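Local coordinates for pectate lyase (Erwinia chrysanthemi, PDB 1RU4), which cleaves pectate, the polygalacturonate of plant cell walls, by eliminative lysis, on the framework of a right-handed parallel beta-helix, at residues Ser5-Gly10 with Leu50-Pro55; Met36-Ala41 with Ala92-Ser97; Tyr58-Pro61 with Gly67-Ile70; Tyr108-Thr113 with Trp117-Val122; Ala351-Asp356 with Thr360-Ser365. One frame throughout, in Å; residues are numbered along the deposited sequence.

Contact 1. Residues Ser5-Gly10 with Leu50-Pro55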
# COMPACT_ATOMS: atom_id res chain seq x y z
N SER A 5 19.09 8.29 -14.76
CA SER A 5 19.87 8.20 -15.99
C SER A 5 19.41 7.06 -16.91
O SER A 5 19.91 6.93 -18.03
CB SER A 5 21.35 8.04 -15.67
OG SER A 5 21.62 6.80 -15.03
N ASP A 6 18.46 6.26 -16.45
CA ASP A 6 17.95 5.13 -17.21
C ASP A 6 16.63 5.49 -17.89
O ASP A 6 15.60 5.63 -17.23
CB ASP A 6 17.74 3.93 -16.27
CG ASP A 6 17.47 2.62 -17.00
OD1 ASP A 6 17.25 2.63 -18.23
OD2 ASP A 6 17.47 1.58 -16.33
N LEU A 7 16.67 5.60 -19.22
CA LEU A 7 15.48 5.94 -20.01
C LEU A 7 14.27 5.07 -19.66
O LEU A 7 13.19 5.60 -19.40
CB LEU A 7 15.79 5.81 -21.50
CG LEU A 7 14.61 6.04 -22.46
CD1 LEU A 7 14.16 7.49 -22.42
CD2 LEU A 7 15.02 5.65 -23.88
N THR A 8 14.47 3.76 -19.64
CA THR A 8 13.38 2.81 -19.39
C THR A 8 13.15 2.47 -17.92
O THR A 8 12.44 1.50 -17.61
CB THR A 8 13.57 1.51 -20.18
OG1 THR A 8 14.76 0.85 -19.74
CG2 THR A 8 13.67 1.80 -21.68
N SER A 9 13.77 3.23 -17.02
CA SER A 9 13.54 3.08 -15.59
C SER A 9 13.74 1.65 -15.06
O SER A 9 12.95 1.17 -14.25
CB SER A 9 12.13 3.57 -15.25
OG SER A 9 11.95 4.90 -15.73
N GLY A 10 14.80 0.99 -15.52
CA GLY A 10 15.12 -0.35 -15.05
C GLY A 10 14.49 -1.50 -15.81
O GLY A 10 14.79 -2.66 -15.53
N LEU A 50 6.85 -2.20 -23.88
CA LEU A 50 6.74 -1.12 -22.91
C LEU A 50 6.09 0.16 -23.42
O LEU A 50 6.48 0.71 -24.45
CB LEU A 50 8.14 -0.78 -22.37
CG LEU A 50 8.41 0.54 -21.65
CD1 LEU A 50 7.70 0.60 -20.31
CD2 LEU A 50 9.91 0.71 -21.46
N ILE A 51 5.09 0.63 -22.68
CA ILE A 51 4.48 1.93 -22.94
C ILE A 51 5.27 2.90 -22.06
O ILE A 51 5.11 2.92 -20.83
CB ILE A 51 2.98 1.95 -22.55
CG1 ILE A 51 2.20 0.94 -23.40
CG2 ILE A 51 2.41 3.35 -22.74
CD1 ILE A 51 0.72 0.88 -23.09
N LEU A 52 6.16 3.66 -22.68
CA LEU A 52 7.01 4.60 -21.96
C LEU A 52 6.39 5.99 -21.93
O LEU A 52 6.24 6.65 -22.96
CB LEU A 52 8.40 4.65 -22.60
CG LEU A 52 9.48 5.40 -21.82
CD1 LEU A 52 9.76 4.68 -20.51
CD2 LEU A 52 10.75 5.49 -22.66
N LEU A 53 6.03 6.42 -20.73
CA LEU A 53 5.36 7.69 -20.52
C LEU A 53 6.31 8.85 -20.22
O LEU A 53 7.16 8.75 -19.34
CB LEU A 53 4.37 7.56 -19.35
CG LEU A 53 3.35 6.42 -19.44
CD1 LEU A 53 2.70 6.20 -18.08
CD2 LEU A 53 2.30 6.75 -20.49
N LYS A 54 6.17 9.94 -20.96
CA LYS A 54 6.92 11.15 -20.66
C LYS A 54 6.41 11.64 -19.31
O LYS A 54 5.20 11.65 -19.07
CB LYS A 54 6.65 12.22 -21.73
CG LYS A 54 7.37 13.53 -21.50
CD LYS A 54 6.91 14.58 -22.49
CE LYS A 54 7.54 15.94 -22.20
NZ LYS A 54 7.02 16.99 -23.11
N PRO A 55 7.32 12.00 -18.39
CA PRO A 55 6.87 12.48 -17.08
C PRO A 55 5.94 13.68 -17.23
O PRO A 55 6.19 14.57 -18.04
CB PRO A 55 8.19 12.86 -16.39
CG PRO A 55 9.16 11.86 -16.97
CD PRO A 55 8.79 11.88 -18.43
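Leu7 and Leu52 each hold CG on the far side of CB from their own backbone N (chi1 175° and -170°), and this swings the two isobutyl groups into the gap between the segments, where they meet at a slant: CG of Leu7 lies 3.9 Å from CD2 of Leu52. The other methyl of Leu52, CD1, rests 3.7 Å from the carbonyl O of Leu7 and also reaches Thr8, 4.2 Å from its CA. Thr8 turns its methyl rather than its hydroxyl to the strand, with CG2 3.9 Å from CD2 of Leu50, while its OG1 bonds to the carbonyl O of Ile11. No hydrogen bond joins the segments; they meet by van der Waals packing. Strand 50-53 belongs to the first coils of the parallel beta-helix. Ile51 and Leu53 turn to the helix 38-44 side, whereas Leu50 and Leu52 face the other way, where the N-terminal arm lies over them. The arm keeps its shape through a type I turn from Asp6 to Ser9, closed by Ser9 N to Asp6 O at 3.0 Å. Asp6 braces the turn further: its OD2 takes Gly10 N at 2.9 Å, the donor standing above the carboxylate plane, and OD1 receives a weak bond from Thr8 N. Gly10, at phi 90°, carries the chain out of the turn. Ser9 OG, within the turn, bonds to Ala86 O and Cys89 N, and Cys89 in turn forms a disulfide with Cys3, pinning the same arm to the chain that follows strand 82-86.

Contact 2. Residues Met36-Ala41 with Ala92-Ser97; sequences MSFSAA and AVFDFS
Phe38 and Phe94 carry this contact alone, meeting as a T-shaped aromatic pair. The edge of Phe94 points at the face of Phe38: its CE2 stands 3.9 Å above the plane of the Phe38 ring, over its centre, and CZ follows at 4.0 Å from CE1 of Phe38. The centroids are 5.1 Å apart and the planes are inclined at 65°. Phe38 reaches across because its CG is anti to the backbone N (chi1 -175°), throwing the ring off the first turn of helix 38-44. Phe94 comes from strand 92-95, and its ring is held by more than Phe38: Tyr58 lies nearly parallel to it, Phe110 meets it edge-to-face, and Leu53 packs nearby. Helix 38-44 packs on strands 16-19 and 50-53 at the N-terminal end of the parallel beta-helix, and Phe38 extends the aromatic filling of its interior. Ser37 is the N-cap of the helix; Ser37 OG and Ser39 OG share a hydrogen bond of 3.1 Å, and Ala41 N bonds to Ser37 O at 3.1 Å. On the strand side, Asp95 points out of the core. Its OD1 accepts from Ser97 N at 3.0 Å (N-H...O 156°), an Asx turn that bends the chain as the strand ends, and forms a salt bridge with NE of Arg126.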
# COMPACT_ATOMS: atom_id res chain seq x y z
N MET A 36 2.88 9.17 -29.30
CA MET A 36 1.52 8.74 -29.58
C MET A 36 0.68 8.91 -28.31
O MET A 36 1.23 9.19 -27.23
CB MET A 36 1.50 7.29 -30.06
CG MET A 36 1.94 6.26 -29.02
SD MET A 36 2.52 4.71 -29.77
CE MET A 36 1.05 4.10 -30.52
N SER A 37 -0.63 8.79 -28.43
CA SER A 37 -1.52 8.92 -27.28
C SER A 37 -1.47 7.65 -26.43
O SER A 37 -1.05 6.59 -26.91
CB SER A 37 -2.96 9.18 -27.73
OG SER A 37 -3.49 8.07 -28.43
N PHE A 38 -1.91 7.75 -25.18
CA PHE A 38 -1.93 6.60 -24.29
C PHE A 38 -2.84 5.51 -24.85
O PHE A 38 -2.49 4.33 -24.83
CB PHE A 38 -2.38 6.99 -22.88
CG PHE A 38 -2.30 5.87 -21.88
CD1 PHE A 38 -1.07 5.34 -21.51
CD2 PHE A 38 -3.46 5.33 -21.33
CE1 PHE A 38 -0.98 4.29 -20.59
CE2 PHE A 38 -3.38 4.27 -20.41
CZ PHE A 38 -2.14 3.75 -20.05
N SER A 39 -4.00 5.91 -25.37
CA SER A 39 -4.95 4.96 -25.94
C SER A 39 -4.39 4.22 -27.16
O SER A 39 -4.61 3.02 -27.31
CB SER A 39 -6.26 5.66 -26.31
OG SER A 39 -6.05 6.70 -27.25
N ALA A 40 -3.64 4.93 -28.00
CA ALA A 40 -3.03 4.32 -29.19
C ALA A 40 -1.99 3.28 -28.78
O ALA A 40 -1.93 2.19 -29.35
CB ALA A 40 -2.40 5.39 -30.07
N ALA A 41 -1.19 3.62 -27.77
CA ALA A 41 -0.17 2.70 -27.26
C ALA A 41 -0.82 1.46 -26.65
O ALA A 41 -0.35 0.34 -26.86
CB ALA A 41 0.70 3.40 -26.24
N ALA A 92 4.43 9.82 -13.74
CA ALA A 92 3.32 10.04 -14.66
C ALA A 92 2.03 9.98 -13.85
O ALA A 92 1.67 8.93 -13.30
CB ALA A 92 3.31 8.99 -15.77
N VAL A 93 1.34 11.11 -13.77
CA VAL A 93 0.12 11.22 -12.97
C VAL A 93 -1.13 11.20 -13.85
O VAL A 93 -1.29 12.06 -14.72
CB VAL A 93 0.12 12.52 -12.13
CG1 VAL A 93 -1.16 12.63 -11.31
CG2 VAL A 93 1.33 12.55 -11.20
N PHE A 94 -1.99 10.21 -13.63
CA PHE A 94 -3.26 10.11 -14.34
C PHE A 94 -4.36 10.74 -13.49
O PHE A 94 -4.73 10.21 -12.44
CB PHE A 94 -3.59 8.65 -14.67
CG PHE A 94 -2.70 8.05 -15.72
CD1 PHE A 94 -1.37 7.75 -15.43
CD2 PHE A 94 -3.17 7.81 -17.01
CE1 PHE A 94 -0.53 7.21 -16.40
CE2 PHE A 94 -2.34 7.28 -17.99
CZ PHE A 94 -1.01 6.98 -17.68
N ASP A 95 -4.85 11.89 -13.95
CA ASP A 95 -5.85 12.67 -13.23
C ASP A 95 -7.22 12.47 -13.87
O ASP A 95 -7.46 12.92 -14.99
CB ASP A 95 -5.45 14.15 -13.28
CG ASP A 95 -6.36 15.05 -12.45
OD1 ASP A 95 -7.31 14.55 -11.81
OD2 ASP A 95 -6.10 16.27 -12.43
N PHE A 96 -8.12 11.82 -13.14
CA PHE A 96 -9.46 11.53 -13.65
C PHE A 96 -10.49 12.64 -13.45
O PHE A 96 -11.68 12.47 -13.74
CB PHE A 96 -9.94 10.17 -13.13
CG PHE A 96 -9.22 9.01 -13.75
CD1 PHE A 96 -7.97 8.61 -13.27
CD2 PHE A 96 -9.77 8.34 -14.84
CE1 PHE A 96 -7.28 7.56 -13.88
CE2 PHE A 96 -9.08 7.30 -15.46
CZ PHE A 96 -7.83 6.91 -14.98
N SER A 97 -10.01 13.77 -12.92
CA SER A 97 -10.76 15.03 -12.89
C SER A 97 -12.08 15.16 -12.13
O SER A 97 -12.80 16.14 -12.32
CB SER A 97 -10.98 15.51 -14.33
OG SER A 97 -9.76 15.55 -15.06

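Contact 3. Residues Tyr58-Pro61 with Gly67-Ile70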
# COMPACT_ATOMS: atom_id res chain seq x y z
N TYR A 58 -1.41 13.28 -17.16
CA TYR A 58 -2.30 12.77 -18.19
C TYR A 58 -3.73 12.97 -17.69
O TYR A 58 -4.17 12.29 -16.76
CB TYR A 58 -1.99 11.29 -18.44
CG TYR A 58 -0.60 11.07 -19.01
CD1 TYR A 58 0.53 11.18 -18.20
CD2 TYR A 58 -0.42 10.82 -20.37
CE1 TYR A 58 1.81 11.05 -18.74
CE2 TYR A 58 0.85 10.68 -20.91
CZ TYR A 58 1.96 10.81 -20.09
OH TYR A 58 3.22 10.71 -20.64
N THR A 59 -4.42 13.93 -18.27
CA THR A 59 -5.75 14.31 -17.80
C THR A 59 -6.90 13.66 -18.57
O THR A 59 -7.05 13.84 -19.78
CB THR A 59 -5.93 15.84 -17.83
OG1 THR A 59 -4.87 16.45 -17.08
CG2 THR A 59 -7.27 16.26 -17.24
N ILE A 60 -7.71 12.88 -17.85
CA ILE A 60 -8.91 12.26 -18.43
C ILE A 60 -10.09 13.18 -18.10
O ILE A 60 -10.36 13.45 -16.93
CB ILE A 60 -9.18 10.85 -17.84
CG1 ILE A 60 -7.99 9.91 -18.09
CG2 ILE A 60 -10.44 10.25 -18.46
CD1 ILE A 60 -6.87 10.04 -17.07
N PRO A 61 -10.79 13.68 -19.13
CA PRO A 61 -11.94 14.57 -18.94
C PRO A 61 -13.04 13.98 -18.06
O PRO A 61 -13.32 12.78 -18.11
CB PRO A 61 -12.44 14.80 -20.37
CG PRO A 61 -11.19 14.70 -21.18
CD PRO A 61 -10.51 13.49 -20.57
N GLY A 67 -18.93 7.67 -15.78
CA GLY A 67 -17.61 7.14 -15.46
C GLY A 67 -16.61 7.41 -16.57
O GLY A 67 -17.01 7.57 -17.73
N ASN A 68 -15.33 7.47 -16.24
CA ASN A 68 -14.28 7.71 -17.23
C ASN A 68 -13.08 6.77 -17.06
O ASN A 68 -11.96 7.08 -17.47
CB ASN A 68 -13.85 9.18 -17.21
CG ASN A 68 -13.29 9.62 -15.87
OD1 ASN A 68 -13.24 8.84 -14.92
ND2 ASN A 68 -12.86 10.87 -15.79
N THR A 69 -13.37 5.60 -16.50
CA THR A 69 -12.41 4.53 -16.23
C THR A 69 -11.59 4.10 -17.45
O THR A 69 -12.10 4.06 -18.57
CB THR A 69 -13.17 3.29 -15.72
OG1 THR A 69 -13.95 3.64 -14.57
CG2 THR A 69 -12.21 2.15 -15.35
N ILE A 70 -10.32 3.78 -17.22
CA ILE A 70 -9.49 3.16 -18.24
C ILE A 70 -9.38 1.68 -17.87
O ILE A 70 -8.94 1.35 -16.76
CB ILE A 70 -8.07 3.77 -18.31
CG1 ILE A 70 -8.14 5.25 -18.70
CG2 ILE A 70 -7.21 3.00 -19.32
CD1 ILE A 70 -6.79 5.94 -18.71
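Asn68 lies against Ile60 and Pro61 from CB to its amide nitrogen. Its CB already touches both, 3.7 Å from the carbonyl O of Pro61 and 3.8 Å from CG2 of Ile60. CG, set between the backbone N and carbonyl carbon (chi1 60°), keeps the amide alongside these two, 3.9 Å from the same Ile60 methyl. At the tip, ND2 donates to Pro61 O over 3.0 Å in an almost straight bond (171°). The acceptor lies close to the plane of the amide, but the donor stands 50° out of the carbonyl plane of Pro61. ND2 makes a second bond, to Phe96 O on the following coil, and two bonds to ND2 should fix which way the amide is flipped. Ile60 packs against the same side chain: with its CG2 anti to the backbone N, that methyl turns toward Asn68, 3.7 Å from ND2, and sits equally close to the backbone carbonyl O of Asn68. The other branch heads toward Ile70, where CG1 comes within 4.2 Å of CD1 of Ile70 as the two isoleucines slant across each other. Both backbones bond to the next coil, Ile60 with Asp95, and Ile70 with Gly109 and Tyr111; Ile60 O also accepts from Ser97 OG. Between the two segments the chain makes an outward loop, and Asn68 draws together its two ends. The contact closes the base of the loop that joins strand 56-59 to strand 70-72, at a corner of one coil of the right-handed parallel beta-helix.

Contact 4. Residues Tyr108-Thr113 with Trp117-Val122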
# COMPACT_ATOMS: atom_id res chain seq x y z
N TYR A 108 -13.81 3.40 -11.49
CA TYR A 108 -12.43 3.26 -11.04
C TYR A 108 -11.53 4.11 -11.94
O TYR A 108 -11.96 4.55 -13.01
CB TYR A 108 -11.99 1.80 -11.14
CG TYR A 108 -13.02 0.80 -10.68
CD1 TYR A 108 -13.45 -0.22 -11.52
CD2 TYR A 108 -13.57 0.88 -9.40
CE1 TYR A 108 -14.41 -1.14 -11.11
CE2 TYR A 108 -14.54 -0.04 -8.97
CZ TYR A 108 -14.95 -1.04 -9.84
OH TYR A 108 -15.90 -1.96 -9.43
N GLY A 109 -10.31 4.37 -11.49
CA GLY A 109 -9.34 5.02 -12.35
C GLY A 109 -8.81 3.96 -13.30
O GLY A 109 -9.13 3.97 -14.50
N PHE A 110 -8.02 3.04 -12.77
CA PHE A 110 -7.51 1.89 -13.52
C PHE A 110 -8.31 0.65 -13.14
O PHE A 110 -8.31 0.25 -11.97
CB PHE A 110 -6.03 1.63 -13.20
CG PHE A 110 -5.07 2.63 -13.79
CD1 PHE A 110 -5.52 3.75 -14.51
CD2 PHE A 110 -3.70 2.45 -13.63
CE1 PHE A 110 -4.61 4.66 -15.04
CE2 PHE A 110 -2.78 3.36 -14.16
CZ PHE A 110 -3.24 4.47 -14.87
N TYR A 111 -8.98 0.04 -14.11
CA TYR A 111 -9.71 -1.21 -13.87
C TYR A 111 -8.88 -2.32 -14.52
O TYR A 111 -8.87 -2.46 -15.74
CB TYR A 111 -11.11 -1.13 -14.49
CG TYR A 111 -12.02 -2.32 -14.24
CD1 TYR A 111 -13.01 -2.66 -15.17
CD2 TYR A 111 -11.92 -3.09 -13.08
CE1 TYR A 111 -13.87 -3.73 -14.94
CE2 TYR A 111 -12.78 -4.17 -12.84
CZ TYR A 111 -13.76 -4.47 -13.78
OH TYR A 111 -14.62 -5.53 -13.57
N VAL A 112 -8.15 -3.06 -13.70
CA VAL A 112 -7.24 -4.09 -14.20
C VAL A 112 -7.87 -5.48 -14.16
O VAL A 112 -7.92 -6.12 -13.11
CB VAL A 112 -5.90 -4.08 -13.42
CG1 VAL A 112 -4.91 -5.07 -14.03
CG2 VAL A 112 -5.31 -2.68 -13.41
N THR A 113 -8.37 -5.93 -15.31
CA THR A 113 -9.01 -7.24 -15.41
C THR A 113 -8.07 -8.28 -16.02
O THR A 113 -8.26 -9.48 -15.85
CB THR A 113 -10.30 -7.19 -16.25
OG1 THR A 113 -9.97 -6.83 -17.60
CG2 THR A 113 -11.26 -6.16 -15.68
N TRP A 117 0.45 -7.37 -15.88
CA TRP A 117 0.78 -5.96 -16.13
C TRP A 117 1.89 -5.58 -15.16
O TRP A 117 1.98 -6.14 -14.06
CB TRP A 117 -0.44 -5.07 -15.88
CG TRP A 117 -1.46 -5.13 -16.97
CD1 TRP A 117 -2.50 -6.01 -17.07
CD2 TRP A 117 -1.52 -4.31 -18.14
NE1 TRP A 117 -3.19 -5.80 -18.23
CE2 TRP A 117 -2.62 -4.75 -18.91
CE3 TRP A 117 -0.76 -3.23 -18.61
CZ2 TRP A 117 -2.97 -4.16 -20.13
CZ3 TRP A 117 -1.11 -2.64 -19.83
CH2 TRP A 117 -2.20 -3.11 -20.57
N TYR A 118 2.74 -4.65 -15.57
CA TYR A 118 3.80 -4.17 -14.69
C TYR A 118 3.87 -2.65 -14.76
O TYR A 118 4.39 -2.09 -15.73
CB TYR A 118 5.15 -4.80 -15.07
CG TYR A 118 6.17 -4.78 -13.95
CD1 TYR A 118 6.61 -5.96 -13.35
CD2 TYR A 118 6.66 -3.57 -13.45
CE1 TYR A 118 7.50 -5.94 -12.28
CE2 TYR A 118 7.55 -3.54 -12.38
CZ TYR A 118 7.96 -4.73 -11.80
OH TYR A 118 8.81 -4.71 -10.71
N PHE A 119 3.32 -1.99 -13.75
CA PHE A 119 3.30 -0.53 -13.67
C PHE A 119 4.46 -0.02 -12.82
O PHE A 119 4.75 -0.58 -11.77
CB PHE A 119 1.99 -0.05 -13.03
CG PHE A 119 0.75 -0.38 -13.82
CD1 PHE A 119 0.08 -1.58 -13.62
CD2 PHE A 119 0.24 0.53 -14.74
CE1 PHE A 119 -1.09 -1.87 -14.32
CE2 PHE A 119 -0.93 0.25 -15.45
CZ PHE A 119 -1.59 -0.95 -15.24
N LYS A 120 5.09 1.07 -13.26
CA LYS A 120 6.18 1.67 -12.49
C LYS A 120 6.22 3.19 -12.65
O LYS A 120 6.22 3.71 -13.77
CB LYS A 120 7.53 1.06 -12.90
CG LYS A 120 8.70 1.50 -12.02
CD LYS A 120 9.98 0.75 -12.35
CE LYS A 120 11.10 1.16 -11.42
NZ LYS A 120 12.37 0.40 -11.68
N GLY A 121 6.20 3.90 -11.52
CA GLY A 121 6.27 5.35 -11.55
C GLY A 121 5.01 6.06 -12.00
O GLY A 121 5.06 7.20 -12.46
N VAL A 122 3.87 5.39 -11.82
CA VAL A 122 2.57 5.91 -12.25
C VAL A 122 1.67 6.21 -11.04
O VAL A 122 1.72 5.51 -10.04
CB VAL A 122 1.87 4.88 -13.17
CG1 VAL A 122 0.49 5.36 -13.56
CG2 VAL A 122 2.73 4.64 -14.42
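Phe110 pushes its CE2 corner into the notch between Phe119 and Val122, 3.8 Å from CE2 of Phe119 on one flank and 3.9 Å from CG1 of Val122 on the other. The side chains of Phe110 and Phe119 come from opposing strands and overlap in passing, centroids 5.6 Å apart and planes 31° apart, and neither ring lies flat on its mate. One step along, Val112 fills the next hollow, between Trp117 and Phe119. Its CG1, anti to the backbone N, comes to 4.0 Å from CD1 of Trp117, while CG2 approaches CE1 of Phe119 at 4.4 Å. Phe119 is accordingly the bump lodged between Phe110 and Val112. The packing is all carbon; the indole N-H of Trp117 is satisfied by Lys74 O. Phe72 meets the rings of Phe110, Trp117 and Phe119, and Phe141 lies nearly parallel to Phe119, extending the aromatic filling to the coils before and after. The strand axes pass 11.1 Å apart with no hydrogen bond between them, because 110-112 and 117-120 belong to different sheets. Side chains from facing sheets meeting in this way form the hydrophobic interior of a parallel beta-helix.

Contact 5. Residues Ala351-Asp356 with Thr360-Ser365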
# COMPACT_ATOMS: atom_id res chain seq x y z
N ALA A 351 7.87 10.76 8.28
CA ALA A 351 7.23 9.60 7.66
C ALA A 351 6.91 9.74 6.18
O ALA A 351 6.88 8.75 5.45
CB ALA A 351 5.97 9.22 8.44
N THR A 352 6.69 10.98 5.74
CA THR A 352 6.31 11.23 4.35
C THR A 352 7.39 11.90 3.51
O THR A 352 7.10 12.48 2.45
CB THR A 352 5.01 12.05 4.25
OG1 THR A 352 5.13 13.22 5.07
CG2 THR A 352 3.82 11.22 4.72
N VAL A 353 8.64 11.83 3.97
CA VAL A 353 9.75 12.35 3.19
C VAL A 353 9.82 11.56 1.88
O VAL A 353 9.39 10.41 1.81
CB VAL A 353 11.09 12.28 3.95
CG1 VAL A 353 11.15 13.36 5.03
CG2 VAL A 353 11.25 10.94 4.60
N SER A 354 10.32 12.20 0.83
CA SER A 354 10.34 11.60 -0.50
C SER A 354 11.13 10.30 -0.62
O SER A 354 12.23 10.16 -0.08
CB SER A 354 10.88 12.61 -1.52
OG SER A 354 10.82 12.10 -2.84
N ARG A 355 10.55 9.34 -1.35
CA ARG A 355 11.24 8.10 -1.69
C ARG A 355 12.32 8.45 -2.71
O ARG A 355 12.30 9.53 -3.30
CB ARG A 355 10.26 7.13 -2.38
CG ARG A 355 9.13 6.61 -1.52
CD ARG A 355 8.13 5.85 -2.37
NE ARG A 355 7.06 5.24 -1.58
CZ ARG A 355 7.17 4.07 -0.96
NH1 ARG A 355 8.30 3.37 -1.03
NH2 ARG A 355 6.14 3.59 -0.27
N ASP A 356 13.26 7.53 -2.91
CA ASP A 356 14.23 7.66 -4.00
C ASP A 356 13.39 7.60 -5.28
O ASP A 356 12.26 7.11 -5.26
CB ASP A 356 15.21 6.48 -4.03
CG ASP A 356 16.19 6.50 -2.87
OD1 ASP A 356 17.10 5.64 -2.89
OD2 ASP A 356 16.08 7.34 -1.96
N THR A 360 12.62 3.44 -3.47
CA THR A 360 13.15 3.09 -2.15
C THR A 360 12.70 4.06 -1.06
O THR A 360 12.80 5.28 -1.22
CB THR A 360 14.69 3.01 -2.17
OG1 THR A 360 15.09 2.01 -3.11
CG2 THR A 360 15.22 2.63 -0.79
N LEU A 361 12.19 3.51 0.04
CA LEU A 361 11.76 4.31 1.18
C LEU A 361 12.91 5.18 1.68
O LEU A 361 14.07 4.77 1.63
CB LEU A 361 11.27 3.41 2.32
CG LEU A 361 9.89 2.76 2.17
CD1 LEU A 361 9.70 1.69 3.22
CD2 LEU A 361 8.80 3.83 2.28
N PRO A 362 12.60 6.39 2.14
CA PRO A 362 13.64 7.29 2.64
C PRO A 362 14.24 6.73 3.92
O PRO A 362 13.55 6.10 4.73
CB PRO A 362 12.88 8.59 2.89
CG PRO A 362 11.51 8.11 3.25
CD PRO A 362 11.27 7.03 2.23
N GLU A 363 15.54 6.93 4.08
CA GLU A 363 16.25 6.48 5.27
C GLU A 363 16.28 7.64 6.25
O GLU A 363 17.02 8.61 6.05
CB GLU A 363 17.67 6.05 4.88
CG GLU A 363 18.43 5.30 5.96
CD GLU A 363 19.72 4.72 5.43
OE1 GLU A 363 20.71 5.48 5.30
OE2 GLU A 363 19.76 3.51 5.14
N THR A 364 15.44 7.57 7.28
CA THR A 364 15.37 8.63 8.29
C THR A 364 15.58 8.03 9.68
O THR A 364 15.71 6.82 9.83
CB THR A 364 14.00 9.36 8.28
OG1 THR A 364 13.01 8.54 8.90
CG2 THR A 364 13.57 9.66 6.85
N SER A 365 15.60 8.90 10.69
CA SER A 365 15.79 8.46 12.07
C SER A 365 14.50 8.09 12.79
O SER A 365 14.54 7.64 13.94
CB SER A 365 16.52 9.55 12.85
OG SER A 365 17.84 9.73 12.36
O HOH W 1 16.43 5.93 0.58
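Arg355 and Leu361 bring the two segments closest together, CA atoms 4.8 Å apart, as the chain runs back on itself with end-to-end directions 141° apart. A single backbone bond joins them, Asp356 N to Thr360 O at 2.9 Å (161°), with the donor in the carbonyl plane. This fold-back is part of the irregular C-terminal tail, which after the last strand, 325-328, returns along the outside of the parallel beta-helix and packs on Arg202 of strand 202-204. The side chains of Arg355 and Leu361 run alongside each other in the same direction: the extended arginine chain presents one face of its guanidinium to CD2 of Leu361, which is 3.4 Å from NH1. The group is held at its ends as well, NH1 by Gly359 O, and NH2 by a salt bridge to Asp169 and by Gly200 O, which ties the tail to the coils beneath. The ring of Pro362 faces the other segment, with CB 3.4 Å from Ser354 O. Asp356 and Thr360 are also neighbours, OD1 of Asp356 standing 3.6 Å from CB of Thr360. Their polar ends look elsewhere: Thr360 OG1 bonds to Asp358 OD1, and Asp356 OD1 takes the N-terminal amine of Ala1. Asp356 OD2 accepts from a water at 2.9 Å, and the same water gives its second hydrogen to Leu361 O, 2.8 Å away.

Overall arrangement
From the N terminus, contact 1 closes the first loop by laying the arm 5-10 on strand 50-53. Contact 2 opens inside that loop, at helix 38-44, and ends beyond it at strand 92-95, so the two cross; Leu53 bridges them by touching Phe38 and Phe94. Contact 3, the corner 58-61 with 67-70, nests within contact 2, and neighbouring strands 56-59 and 92-95 join the two. Contact 4 follows in series, in the next coil, bonding to 67-70 through Tyr111 and back to the arm through Lys120. Contact 5 closes a short loop in the C-terminal tail and touches none of the others; its nearest atoms are about 8 Å from contact 4.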